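Aldo-keto Reductase, OXIDOREDUCTASE (Salmonella typhimurium, PDB 5T79) probably acts as an NADPH-dependent oxidoreductase of the aldo-keto reductase family, able to convert 3-hydroxybutanal to 1,3-butanediol. Local coordinates at residues 16-21 / 290-295; 191-196 / 217-222; 199-204 / 282-287. All coordinates share one frame; numbering follows the deposited sequence. Where two conformers were deposited one is given.

Contact 1 lies at the base of the barrel, contact 2 in its wall beside the cofactor, and contact 3 outside that wall. Contacts 1 and 2 have centres about 9 Å apart and share a sheet, strands 217-220 and 293-296 being neighbours; Leu295 N lies 2.9 Å from Ala220 O. Both also touch NADPH, contact 2 through the nicotinamide pocket itself and contact 1 through Leu295. Contact 3 has its centre about 10 Å from that of contact 2 and about 13 Å from that of contact 1. The Tyr196 hydroxyl links it to contact 2, its OH lying 2.6 Å from Glu204 OE2. The Trp284 side chain is about 12 Å from NADPH, and contact 3 does not touch the cofactor.

Contact 1: 16-21 / 290-295; sequences RRCGRS and NVTSVL. With NDP (NADPH dihydro-nicotinamide-adenine-dinucleotide phosphate), chain E.
Arg16 reaches across to the backbone of Val291 and Thr292, just ahead of strand 293-296. Its CB, CG and CD all run past Thr292 O, at 3.5, 3.9 and 3.2 Å, and the bend at chi3 (53°) then directs NE to the same oxygen. That oxygen accepts a hydrogen bond from Arg16 NE at 2.9 Å; it lies in the guanidinium plane, but the nitrogen stands 42° above the carbonyl plane and the bond is bent. At the tip, NH2 donates to Val291 O over 2.8 Å, a straighter bond (154°), and also forms a salt bridge with Asp289. Thr292 answers with its methyl: CG2, anti to the backbone N, is 3.4 Å from Arg16 O and also packs on Cys18 CA. Its OG1 accepts a hydrogen bond from Ser218 N, and a water lies 2.7 Å from Thr292 OG1; that water donates to Arg17 O and accepts from Gly19 N. In the N-terminal hairpin that closes the bottom of the aldo-keto reductase barrel, the strand residue Arg16 is thus held by backbone carbonyls and the turn after it by a methyl and a bridging water, while Asp289 probably offsets the positive charge brought by the arginine.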
loop_
_atom_site.group_PDB
_atom_site.type_symbol
_atom_site.label_atom_id
_atom_site.label_comp_id
_atom_site.label_asym_id
_atom_site.label_seq_id
_atom_site.Cartn_x
_atom_site.Cartn_y
_atom_site.Cartn_z
ATOM N N ARG A 16 -4.350 -5.264 -12.289
ATOM C CA ARG A 16 -3.903 -4.100 -13.052
ATOM C C ARG A 16 -2.404 -4.131 -13.228
ATOM O O ARG A 16 -1.676 -4.325 -12.256
ATOM C CB ARG A 16 -4.364 -2.820 -12.315
ATOM C CG ARG A 16 -5.917 -2.724 -12.246
ATOM C CD ARG A 16 -6.448 -1.598 -11.380
ATOM N NE ARG A 16 -5.864 -0.299 -11.746
ATOM C CZ ARG A 16 -6.330 0.508 -12.687
ATOM N NH1 ARG A 16 -7.381 0.151 -13.416
ATOM N NH2 ARG A 16 -5.725 1.660 -12.938
ATOM N N ARG A 17 -1.935 -3.945 -14.477
ATOM C CA ARG A 17 -0.496 -3.996 -14.734
ATOM C C ARG A 17 0.214 -2.848 -14.023
ATOM O O ARG A 17 -0.203 -1.702 -14.120
ATOM C CB ARG A 17 -0.178 -3.965 -16.228
ATOM C CG ARG A 17 1.287 -4.382 -16.459
ATOM C CD ARG A 17 1.519 -4.905 -17.827
ATOM N NE ARG A 17 0.734 -6.104 -18.110
ATOM C CZ ARG A 17 1.206 -7.345 -18.066
ATOM N NH1 ARG A 17 2.466 -7.572 -17.704
ATOM N NH2 ARG A 17 0.427 -8.368 -18.396
ATOM N N CYS A 18 1.301 -3.187 -13.332
ATOM C CA CYS A 18 2.109 -2.285 -12.517
ATOM C C CYS A 18 3.187 -1.640 -13.394
ATOM O O CYS A 18 4.257 -2.212 -13.594
ATOM C CB CYS A 18 2.698 -3.067 -11.343
ATOM S SG CYS A 18 3.661 -2.064 -10.170
ATOM N N GLY A 19 2.854 -0.477 -13.957
ATOM C CA GLY A 19 3.705 0.271 -14.887
ATOM C C GLY A 19 4.031 -0.604 -16.078
ATOM O O GLY A 19 3.155 -1.333 -16.555
ATOM N N ARG A 20 5.287 -0.560 -16.548
ATOM C CA ARG A 20 5.761 -1.425 -17.631
ATOM C C ARG A 20 6.590 -2.522 -16.986
ATOM O O ARG A 20 7.786 -2.343 -16.715
ATOM C CB ARG A 20 6.548 -0.641 -18.701
ATOM C CG ARG A 20 5.698 0.373 -19.479
ATOM C CD ARG A 20 6.426 0.914 -20.705
ATOM N NE ARG A 20 7.685 1.580 -20.358
ATOM C CZ ARG A 20 7.832 2.887 -20.172
ATOM N NH1 ARG A 20 9.020 3.388 -19.857
ATOM N NH2 ARG A 20 6.793 3.705 -20.292
ATOM N N SER A 21 5.918 -3.622 -16.626
ATOM C CA SER A 21 6.530 -4.769 -15.931
ATOM C C SER A 21 5.697 -6.018 -16.148
ATOM O O SER A 21 4.636 -5.933 -16.754
ATOM C CB SER A 21 6.642 -4.486 -14.432
ATOM O OG SER A 21 5.390 -4.662 -13.784
ATOM N N ASN A 290 -4.323 5.919 -13.822
ATOM C CA ASN A 290 -2.903 6.253 -13.733
ATOM C C ASN A 290 -2.358 5.949 -12.320
ATOM O O ASN A 290 -1.330 6.487 -11.905
ATOM C CB ASN A 290 -2.641 7.713 -14.159
ATOM C CG ASN A 290 -3.247 8.794 -13.297
ATOM O OD1 ASN A 290 -4.071 8.553 -12.415
ATOM N ND2 ASN A 290 -2.910 10.038 -13.594
ATOM N N VAL A 291 -3.071 5.072 -11.598
ATOM C CA VAL A 291 -2.702 4.515 -10.280
ATOM C C VAL A 291 -2.942 3.017 -10.406
ATOM O O VAL A 291 -3.994 2.620 -10.905
ATOM C CB VAL A 291 -3.458 5.148 -9.076
ATOM C CG1 VAL A 291 -3.128 4.405 -7.778
ATOM C CG2 VAL A 291 -3.126 6.639 -8.940
ATOM N N THR A 292 -1.960 2.183 -10.047
ATOM C CA THR A 292 -2.131 0.727 -10.229
ATOM C C THR A 292 -3.096 0.137 -9.238
ATOM O O THR A 292 -3.937 -0.687 -9.609
ATOM C CB THR A 292 -0.791 -0.042 -10.070
ATOM O OG1 THR A 292 0.248 0.690 -10.695
ATOM C CG2 THR A 292 -0.872 -1.495 -10.581
ATOM N N SER A 293 -2.905 0.455 -7.958
ATOM C CA SER A 293 -3.687 -0.189 -6.908
ATOM C C SER A 293 -3.978 0.775 -5.749
ATOM O O SER A 293 -3.282 1.774 -5.573
ATOM C CB SER A 293 -2.899 -1.394 -6.381
ATOM O OG SER A 293 -3.649 -2.185 -5.462
ATOM N N VAL A 294 -5.022 0.472 -4.970
ATOM C CA VAL A 294 -5.408 1.227 -3.781
ATOM C C VAL A 294 -5.124 0.316 -2.559
ATOM O O VAL A 294 -5.542 -0.844 -2.545
ATOM C CB VAL A 294 -6.870 1.736 -3.906
ATOM C CG1 VAL A 294 -7.916 0.666 -3.609
ATOM C CG2 VAL A 294 -7.092 2.966 -3.070
ATOM N N LEU A 295 -4.295 0.799 -1.612
ATOM C CA LEU A 295 -3.864 -0.008 -0.475
ATOM C C LEU A 295 -4.713 0.328 0.732
ATOM O O LEU A 295 -4.547 1.384 1.323
ATOM C CB LEU A 295 -2.353 0.258 -0.235
ATOM C CG LEU A 295 -1.627 -0.511 0.851
ATOM C CD1 LEU A 295 -1.731 -2.029 0.650
ATOM C CD2 LEU A 295 -0.155 -0.091 0.896
HETATM P PA NDP E . -7.140 3.506 4.969
HETATM O O1A NDP E . -7.754 2.574 3.967
HETATM O O2A NDP E . -6.874 4.925 4.739
HETATM O O5B NDP E . -7.946 3.481 6.361
HETATM C C5B NDP E . -7.967 2.196 7.014
HETATM C C4B NDP E . -8.726 2.257 8.310
HETATM O O4B NDP E . -9.980 2.946 8.103
HETATM C C3B NDP E . -9.075 0.882 8.877
HETATM O O3B NDP E . -8.077 0.459 9.804
HETATM C C2B NDP E . -10.441 1.098 9.516
HETATM O O2B NDP E . -10.315 1.571 10.875
HETATM C C1B NDP E . -11.051 2.205 8.654
HETATM N N9A NDP E . -11.894 1.734 7.560
HETATM C C8A NDP E . -11.499 1.134 6.393
HETATM N N7A NDP E . -12.488 0.825 5.589
HETATM C C5A NDP E . -13.615 1.245 6.279
HETATM C C6A NDP E . -14.994 1.146 5.998
HETATM N N6A NDP E . -15.487 0.699 4.839
HETATM N N1A NDP E . -15.858 1.585 6.942
HETATM C C2A NDP E . -15.370 2.134 8.060
HETATM N N3A NDP E . -14.095 2.302 8.423
HETATM C C4A NDP E . -13.262 1.815 7.492
HETATM O O3 NDP E . -5.753 2.754 5.134
HETATM P PN NDP E . -4.525 3.228 6.043
HETATM O O1N NDP E . -4.732 2.348 7.220
HETATM O O2N NDP E . -4.453 4.737 6.226
HETATM O O5D NDP E . -3.119 2.921 5.289
HETATM C C5D NDP E . -3.187 2.041 4.134
HETATM C C4D NDP E . -1.974 1.141 4.069
HETATM O O4D NDP E . -0.871 1.884 3.515
HETATM C C3D NDP E . -1.458 0.591 5.386
HETATM O O3D NDP E . -2.211 -0.545 5.785
HETATM C C2D NDP E . 0.027 0.341 5.087
HETATM O O2D NDP E . 0.392 -0.933 4.558
HETATM C C1D NDP E . 0.346 1.466 4.099
HETATM N N1N NDP E . 0.936 2.662 4.734
HETATM C C2N NDP E . 2.198 3.047 4.284
HETATM C C3N NDP E . 2.847 4.118 4.773
HETATM C C7N NDP E . 4.059 4.633 4.044
HETATM O O7N NDP E . 4.645 5.583 4.584
HETATM N N7N NDP E . 4.497 4.070 2.917
HETATM C C4N NDP E . 2.324 4.805 6.006
HETATM C C5N NDP E . 0.882 4.506 6.242
HETATM C C6N NDP E . 0.260 3.495 5.670
HETATM P P2B NDP E . -11.115 1.074 12.199
HETATM O O1X NDP E . -10.296 0.467 13.277
HETATM O O2X NDP E . -11.796 2.369 12.620
HETATM O O3X NDP E . -12.200 0.148 11.661
HETATM O O HOH W 1 0.477 1.106 -13.349
#

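Contact 2: 191-196 / 217-222; sequences IHQPKY and GSIAFS. With NDP (NADPH dihydro-nicotinamide-adenine-dinucleotide phosphate), chain E.
His192 is bonded through both its backbone N and its O: the N donates to Gly217 O and the O accepts from Ile219 N (3.1 Å), in a short parallel pairing of strands 191-193 and 217-220. Past Pro194 a second pair of bonds encloses Lys195, with Phe221 N donating to Pro194 O in a nearly straight bond (173°) and Tyr196 N donating to Phe221 O.

The Phe221 ring packs between an aliphatic chain and the cofactor. Lys195 CB makes a CH-pi contact 3.8 Å from the ring centroid on one face, and the dihydronicotinamide lies against the opposite face, its C3N 3.4 Å above the ring centre. With chi1 at 84°, CG stands between the backbone N and carbonyl carbon, which turns the ring toward both partners. An aromatic residue beneath the nicotinamide is a familiar feature of aldo-keto reductases.

Among apolar contacts, Ile191 CD1 touches Ile219 CG2 at 3.6 Å, and Tyr196 CB packs against Ala220 CB at 3.9 Å.

Gln193, whose extended chain runs beside Ile219, makes a polar side-chain contact with the cofactor. Its OE1 accepts a hydrogen bond from the carboxamide N7N of NADPH at 3.1 Å, while NE2 donates to Asp61, another cofactor-binding residue; the two bonds fix which way round the amide sits. Ser222 OG lies near the phosphate oxygen O2N.

The two strands belong to a beta-alpha-beta unit whose connecting helix, 207-214, packs on His192, Pro194 and Ser218. Ile191 and Ile219 instead meet Tyr136 of strand 132-137, and strands 162-168 and 293-296 flank the pair in the sheet.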
loop_
_atom_site.group_PDB
_atom_site.type_symbol
_atom_site.label_atom_id
_atom_site.label_comp_id
_atom_site.label_asym_id
_atom_site.label_seq_id
_atom_site.Cartn_x
_atom_site.Cartn_y
_atom_site.Cartn_z
ATOM N N ILE A 191 7.801 0.118 -8.552
ATOM C CA ILE A 191 6.654 0.827 -8.016
ATOM C C ILE A 191 7.028 1.966 -7.076
ATOM O O ILE A 191 8.094 1.974 -6.458
ATOM C CB ILE A 191 5.789 -0.267 -7.259
ATOM C CG1 ILE A 191 4.355 0.242 -6.884
ATOM C CG2 ILE A 191 6.525 -0.882 -6.017
ATOM C CD1 ILE A 191 3.371 -0.919 -6.538
ATOM N N HIS A 192 6.083 2.894 -6.937
ATOM C CA HIS A 192 6.135 4.001 -6.003
ATOM C C HIS A 192 4.905 3.907 -5.136
ATOM O O HIS A 192 3.801 3.711 -5.652
ATOM C CB HIS A 192 6.164 5.342 -6.756
ATOM C CG HIS A 192 6.412 6.542 -5.881
ATOM N ND1 HIS A 192 5.586 6.841 -4.803
ATOM C CD2 HIS A 192 7.353 7.504 -5.988
ATOM C CE1 HIS A 192 6.049 7.977 -4.295
ATOM N NE2 HIS A 192 7.116 8.411 -4.969
ATOM N N GLN A 193 5.089 4.042 -3.821
ATOM C CA GLN A 193 3.992 4.042 -2.884
ATOM C C GLN A 193 3.856 5.436 -2.262
ATOM O O GLN A 193 4.505 5.733 -1.250
ATOM C CB GLN A 193 4.176 2.968 -1.808
ATOM C CG GLN A 193 3.003 2.917 -0.815
ATOM C CD GLN A 193 3.081 1.754 0.131
ATOM O OE1 GLN A 193 2.940 1.935 1.331
ATOM N NE2 GLN A 193 3.300 0.532 -0.358
ATOM N N PRO A 194 2.973 6.279 -2.839
ATOM C CA PRO A 194 2.715 7.599 -2.247
ATOM C C PRO A 194 1.416 7.635 -1.446
ATOM O O PRO A 194 0.496 6.838 -1.694
ATOM C CB PRO A 194 2.524 8.481 -3.488
ATOM C CG PRO A 194 1.837 7.539 -4.516
ATOM C CD PRO A 194 2.213 6.097 -4.094
ATOM N N LYS A 195 1.285 8.640 -0.560
ATOM C CA LYS A 195 0.007 8.888 0.099
ATOM C C LYS A 195 -0.896 9.571 -0.931
ATOM O O LYS A 195 -0.453 10.540 -1.559
ATOM C CB LYS A 195 0.214 9.785 1.338
ATOM C CG LYS A 195 -1.031 9.975 2.174
ATOM C CD LYS A 195 -0.702 10.848 3.395
ATOM C CE LYS A 195 -0.636 10.028 4.662
ATOM N NZ LYS A 195 -0.075 10.806 5.803
ATOM N N TYR A 196 -2.125 9.040 -1.165
ATOM C CA TYR A 196 -3.050 9.631 -2.147
ATOM C C TYR A 196 -4.490 9.337 -1.785
ATOM O O TYR A 196 -4.867 8.180 -1.600
ATOM C CB TYR A 196 -2.746 9.126 -3.579
ATOM C CG TYR A 196 -3.603 9.698 -4.707
ATOM C CD1 TYR A 196 -4.025 11.029 -4.693
ATOM C CD2 TYR A 196 -3.870 8.948 -5.848
ATOM C CE1 TYR A 196 -4.708 11.590 -5.783
ATOM C CE2 TYR A 196 -4.582 9.482 -6.922
ATOM C CZ TYR A 196 -4.990 10.804 -6.891
ATOM O OH TYR A 196 -5.661 11.310 -7.977
ATOM N N GLY A 217 4.922 1.658 -11.652
ATOM C CA GLY A 217 3.583 1.538 -11.090
ATOM C C GLY A 217 3.406 2.409 -9.872
ATOM O O GLY A 217 4.368 3.028 -9.382
ATOM N N SER A 218 2.190 2.381 -9.312
ATOM C CA SER A 218 1.887 3.163 -8.125
ATOM C C SER A 218 0.810 2.506 -7.302
ATOM O O SER A 218 -0.167 1.972 -7.840
ATOM C CB SER A 218 1.471 4.589 -8.508
ATOM O OG SER A 218 0.426 4.551 -9.465
ATOM N N ILE A 219 0.945 2.612 -5.975
ATOM C CA ILE A 219 -0.019 2.035 -5.048
ATOM C C ILE A 219 -0.338 3.118 -3.991
ATOM O O ILE A 219 0.545 3.534 -3.238
ATOM C CB ILE A 219 0.474 0.677 -4.459
ATOM C CG1 ILE A 219 -0.584 0.055 -3.515
ATOM C CG2 ILE A 219 1.886 0.769 -3.770
ATOM C CD1 ILE A 219 -0.367 -1.408 -3.206
ATOM N N ALA A 220 -1.591 3.595 -3.975
ATOM C CA ALA A 220 -2.008 4.683 -3.086
ATOM C C ALA A 220 -2.204 4.229 -1.656
ATOM O O ALA A 220 -3.063 3.391 -1.387
ATOM C CB ALA A 220 -3.296 5.314 -3.611
ATOM N N PHE A 221 -1.440 4.812 -0.722
ATOM C CA PHE A 221 -1.633 4.453 0.669
ATOM C C PHE A 221 -2.470 5.550 1.330
ATOM O O PHE A 221 -2.550 6.674 0.819
ATOM C CB PHE A 221 -0.328 4.137 1.372
ATOM C CG PHE A 221 0.472 5.267 1.914
ATOM C CD1 PHE A 221 0.180 5.810 3.160
ATOM C CD2 PHE A 221 1.601 5.716 1.245
ATOM C CE1 PHE A 221 0.942 6.852 3.678
ATOM C CE2 PHE A 221 2.397 6.728 1.791
ATOM C CZ PHE A 221 2.065 7.288 3.001
ATOM N N SER A 222 -3.112 5.213 2.451
ATOM C CA SER A 222 -4.070 6.078 3.165
ATOM C C SER A 222 -5.135 6.605 2.165
ATOM O O SER A 222 -5.405 7.813 2.115
ATOM C CB SER A 222 -3.364 7.220 3.897
ATOM O OG SER A 222 -4.233 7.735 4.891
HETATM P PA NDP E . -7.140 3.506 4.969
HETATM O O1A NDP E . -7.754 2.574 3.967
HETATM O O2A NDP E . -6.874 4.925 4.739
HETATM O O5B NDP E . -7.946 3.481 6.361
HETATM C C5B NDP E . -7.967 2.196 7.014
HETATM C C4B NDP E . -8.726 2.257 8.310
HETATM O O4B NDP E . -9.980 2.946 8.103
HETATM C C3B NDP E . -9.075 0.882 8.877
HETATM O O3B NDP E . -8.077 0.459 9.804
HETATM C C2B NDP E . -10.441 1.098 9.516
HETATM O O2B NDP E . -10.315 1.571 10.875
HETATM C C1B NDP E . -11.051 2.205 8.654
HETATM N N9A NDP E . -11.894 1.734 7.560
HETATM C C8A NDP E . -11.499 1.134 6.393
HETATM N N7A NDP E . -12.488 0.825 5.589
HETATM C C5A NDP E . -13.615 1.245 6.279
HETATM C C6A NDP E . -14.994 1.146 5.998
HETATM N N6A NDP E . -15.487 0.699 4.839
HETATM N N1A NDP E . -15.858 1.585 6.942
HETATM C C2A NDP E . -15.370 2.134 8.060
HETATM N N3A NDP E . -14.095 2.302 8.423
HETATM C C4A NDP E . -13.262 1.815 7.492
HETATM O O3 NDP E . -5.753 2.754 5.134
HETATM P PN NDP E . -4.525 3.228 6.043
HETATM O O1N NDP E . -4.732 2.348 7.220
HETATM O O2N NDP E . -4.453 4.737 6.226
HETATM O O5D NDP E . -3.119 2.921 5.289
HETATM C C5D NDP E . -3.187 2.041 4.134
HETATM C C4D NDP E . -1.974 1.141 4.069
HETATM O O4D NDP E . -0.871 1.884 3.515
HETATM C C3D NDP E . -1.458 0.591 5.386
HETATM O O3D NDP E . -2.211 -0.545 5.785
HETATM C C2D NDP E . 0.027 0.341 5.087
HETATM O O2D NDP E . 0.392 -0.933 4.558
HETATM C C1D NDP E . 0.346 1.466 4.099
HETATM N N1N NDP E . 0.936 2.662 4.734
HETATM C C2N NDP E . 2.198 3.047 4.284
HETATM C C3N NDP E . 2.847 4.118 4.773
HETATM C C7N NDP E . 4.059 4.633 4.044
HETATM O O7N NDP E . 4.645 5.583 4.584
HETATM N N7N NDP E . 4.497 4.070 2.917
HETATM C C4N NDP E . 2.324 4.805 6.006
HETATM C C5N NDP E . 0.882 4.506 6.242
HETATM C C6N NDP E . 0.260 3.495 5.670
HETATM P P2B NDP E . -11.115 1.074 12.199
HETATM O O1X NDP E . -10.296 0.467 13.277
HETATM O O2X NDP E . -11.796 2.369 12.620
HETATM O O3X NDP E . -12.200 0.148 11.661
#

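Contact 3: 199-204 / 282-287; sequences FERWVE and LAWVLR. With SO4 (sulfate ion), chain B.
Glu204 and Arg287 form the salt bridge that joins the two segments: NH1 donates to OE2 over 2.9 Å, with the oxygen near the guanidinium plane while the nitrogen approaches from above the carboxylate plane. The other carboxylate oxygen, OE1, is gripped side-on by Arg201, whose NE and NH2 both donate to it, NH2 at 3.0 Å and along its syn lone pair. Tyr196 OH adds a hydrogen bond to OE2, and Arg201 NH1 has a further salt bridge to Asp325. The carboxylate thus sits between two cationic groups, which probably favours its charged form.

Trp284 packs against both guanidinium groups. The edge of its indole meets one face of the Arg201 guanidinium almost perpendicularly (89°), with CZ2 3.5 Å from Arg201 CZ. Arg287 NH2 lies over a face of the same indole while donating to Trp284 O at 2.9 Å.

The two arginines come within 3.6 Å, measured from Arg201 NH2 to Arg287 NH1. A sulfate, probably from the crystallisation liquor, would ease this repulsion: Arg287 donates to it through NE and NH1 in nearly straight bonds, NH1 reaching O1 at 2.9 Å.

Arg201, Glu204 and Arg287 make up a salt-bridge network, here tying the loop that follows strand 191-193 to segment 282-287 on the periphery of the TIM-barrel fold.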
loop_
_atom_site.group_PDB
_atom_site.type_symbol
_atom_site.label_atom_id
_atom_site.label_comp_id
_atom_site.label_asym_id
_atom_site.label_seq_id
_atom_site.Cartn_x
_atom_site.Cartn_y
_atom_site.Cartn_z
ATOM N N PHE A 199 -8.358 13.868 0.064
ATOM C CA PHE A 199 -7.825 14.882 0.970
ATOM C C PHE A 199 -6.300 15.069 0.843
ATOM O O PHE A 199 -5.723 15.904 1.544
ATOM C CB PHE A 199 -8.190 14.516 2.426
ATOM C CG PHE A 199 -9.655 14.685 2.779
ATOM C CD1 PHE A 199 -10.478 15.533 2.038
ATOM C CD2 PHE A 199 -10.193 14.053 3.895
ATOM C CE1 PHE A 199 -11.823 15.709 2.380
ATOM C CE2 PHE A 199 -11.530 14.239 4.248
ATOM C CZ PHE A 199 -12.335 15.080 3.494
ATOM N N GLU A 200 -5.654 14.323 -0.046
ATOM C CA GLU A 200 -4.205 14.468 -0.222
ATOM C C GLU A 200 -3.870 14.245 -1.672
ATOM O O GLU A 200 -3.643 13.109 -2.083
ATOM C CB GLU A 200 -3.422 13.509 0.711
ATOM C CG GLU A 200 -1.915 13.738 0.657
ATOM C CD GLU A 200 -1.525 15.203 0.778
ATOM O OE1 GLU A 200 -1.670 15.746 1.899
ATOM O OE2 GLU A 200 -1.218 15.835 -0.266
ATOM N N ARG A 201 -3.824 15.336 -2.455
ATOM C CA ARG A 201 -3.682 15.217 -3.909
ATOM C C ARG A 201 -2.309 15.659 -4.471
ATOM O O ARG A 201 -2.218 15.939 -5.669
ATOM C CB ARG A 201 -4.814 16.053 -4.570
ATOM C CG ARG A 201 -6.208 15.551 -4.183
ATOM C CD ARG A 201 -7.311 16.413 -4.768
ATOM N NE ARG A 201 -7.395 16.270 -6.224
ATOM C CZ ARG A 201 -8.384 16.746 -6.963
ATOM N NH1 ARG A 201 -9.386 17.411 -6.395
ATOM N NH2 ARG A 201 -8.389 16.556 -8.278
ATOM N N TRP A 202 -1.246 15.645 -3.657
ATOM C CA TRP A 202 0.086 16.082 -4.092
ATOM C C TRP A 202 0.625 15.322 -5.325
ATOM O O TRP A 202 1.319 15.934 -6.130
ATOM C CB TRP A 202 1.116 16.014 -2.945
ATOM C CG TRP A 202 1.604 14.631 -2.609
ATOM C CD1 TRP A 202 1.063 13.770 -1.696
ATOM C CD2 TRP A 202 2.776 13.984 -3.129
ATOM N NE1 TRP A 202 1.803 12.617 -1.638
ATOM C CE2 TRP A 202 2.854 12.712 -2.517
ATOM C CE3 TRP A 202 3.747 14.338 -4.090
ATOM C CZ2 TRP A 202 3.871 11.797 -2.818
ATOM C CZ3 TRP A 202 4.735 13.419 -4.410
ATOM C CH2 TRP A 202 4.795 12.164 -3.774
ATOM N N VAL A 203 0.310 14.022 -5.481
ATOM C CA VAL A 203 0.827 13.207 -6.614
ATOM C C VAL A 203 0.328 13.752 -7.955
ATOM O O VAL A 203 0.931 13.443 -8.979
ATOM C CB VAL A 203 0.502 11.696 -6.511
ATOM C CG1 VAL A 203 1.083 11.091 -5.252
ATOM C CG2 VAL A 203 -1.004 11.427 -6.591
ATOM N N GLU A 204 -0.793 14.529 -7.954
ATOM C CA GLU A 204 -1.346 15.106 -9.186
ATOM C C GLU A 204 -0.538 16.314 -9.660
ATOM O O GLU A 204 -0.833 16.844 -10.739
ATOM C CB GLU A 204 -2.819 15.501 -9.006
ATOM C CG GLU A 204 -3.735 14.343 -8.634
ATOM C CD GLU A 204 -5.178 14.775 -8.455
ATOM O OE1 GLU A 204 -5.468 15.977 -8.632
ATOM O OE2 GLU A 204 -6.007 13.928 -8.062
ATOM N N LEU A 282 -12.297 5.201 -2.669
ATOM C CA LEU A 282 -11.355 4.250 -3.293
ATOM C C LEU A 282 -11.447 4.314 -4.812
ATOM O O LEU A 282 -10.430 4.346 -5.508
ATOM C CB LEU A 282 -11.627 2.798 -2.823
ATOM C CG LEU A 282 -11.535 2.520 -1.333
ATOM C CD1 LEU A 282 -11.806 1.050 -1.053
ATOM C CD2 LEU A 282 -10.142 2.916 -0.767
ATOM N N ALA A 283 -12.684 4.328 -5.329
ATOM C CA ALA A 283 -12.964 4.424 -6.760
ATOM C C ALA A 283 -12.321 5.680 -7.346
ATOM O O ALA A 283 -11.749 5.630 -8.435
ATOM C CB ALA A 283 -14.473 4.486 -6.961
ATOM N N TRP A 284 -12.405 6.809 -6.608
ATOM C CA TRP A 284 -11.885 8.093 -7.063
ATOM C C TRP A 284 -10.375 8.022 -7.305
ATOM O O TRP A 284 -9.906 8.611 -8.265
ATOM C CB TRP A 284 -12.232 9.208 -6.066
ATOM C CG TRP A 284 -11.783 10.581 -6.491
ATOM C CD1 TRP A 284 -12.497 11.490 -7.218
ATOM C CD2 TRP A 284 -10.533 11.206 -6.184
ATOM N NE1 TRP A 284 -11.765 12.646 -7.381
ATOM C CE2 TRP A 284 -10.561 12.503 -6.744
ATOM C CE3 TRP A 284 -9.393 10.808 -5.456
ATOM C CZ2 TRP A 284 -9.493 13.400 -6.611
ATOM C CZ3 TRP A 284 -8.330 11.688 -5.345
ATOM C CH2 TRP A 284 -8.372 12.954 -5.939
ATOM N N VAL A 285 -9.625 7.297 -6.474
ATOM C CA VAL A 285 -8.169 7.188 -6.637
ATOM C C VAL A 285 -7.804 6.562 -8.014
ATOM O O VAL A 285 -6.809 6.977 -8.616
ATOM C CB VAL A 285 -7.520 6.413 -5.461
ATOM C CG1 VAL A 285 -6.068 6.053 -5.765
ATOM C CG2 VAL A 285 -7.620 7.212 -4.156
ATOM N N LEU A 286 -8.612 5.613 -8.518
ATOM C CA LEU A 286 -8.327 4.944 -9.810
ATOM C C LEU A 286 -9.065 5.572 -11.022
ATOM O O LEU A 286 -9.010 5.011 -12.118
ATOM C CB LEU A 286 -8.726 3.456 -9.734
ATOM C CG LEU A 286 -8.144 2.599 -8.587
ATOM C CD1 LEU A 286 -8.720 1.194 -8.642
ATOM C CD2 LEU A 286 -6.629 2.502 -8.674
ATOM N N ARG A 287 -9.735 6.717 -10.839
ATOM C CA ARG A 287 -10.578 7.331 -11.895
ATOM C C ARG A 287 -9.840 7.691 -13.206
ATOM O O ARG A 287 -10.485 7.733 -14.263
ATOM C CB ARG A 287 -11.289 8.580 -11.358
ATOM C CG ARG A 287 -10.395 9.825 -11.251
ATOM C CD ARG A 287 -10.989 10.913 -10.377
ATOM N NE ARG A 287 -10.112 12.083 -10.340
ATOM C CZ ARG A 287 -8.964 12.148 -9.674
ATOM N NH1 ARG A 287 -8.221 13.245 -9.730
ATOM N NH2 ARG A 287 -8.556 11.120 -8.936
HETATM S S SO4 B . -9.897 15.078 -12.230
HETATM O O1 SO4 B . -9.143 15.604 -11.098
HETATM O O2 SO4 B . -11.073 14.407 -11.701
HETATM O O3 SO4 B . -10.318 16.208 -13.058
HETATM O O4 SO4 B . -9.011 14.210 -12.995
#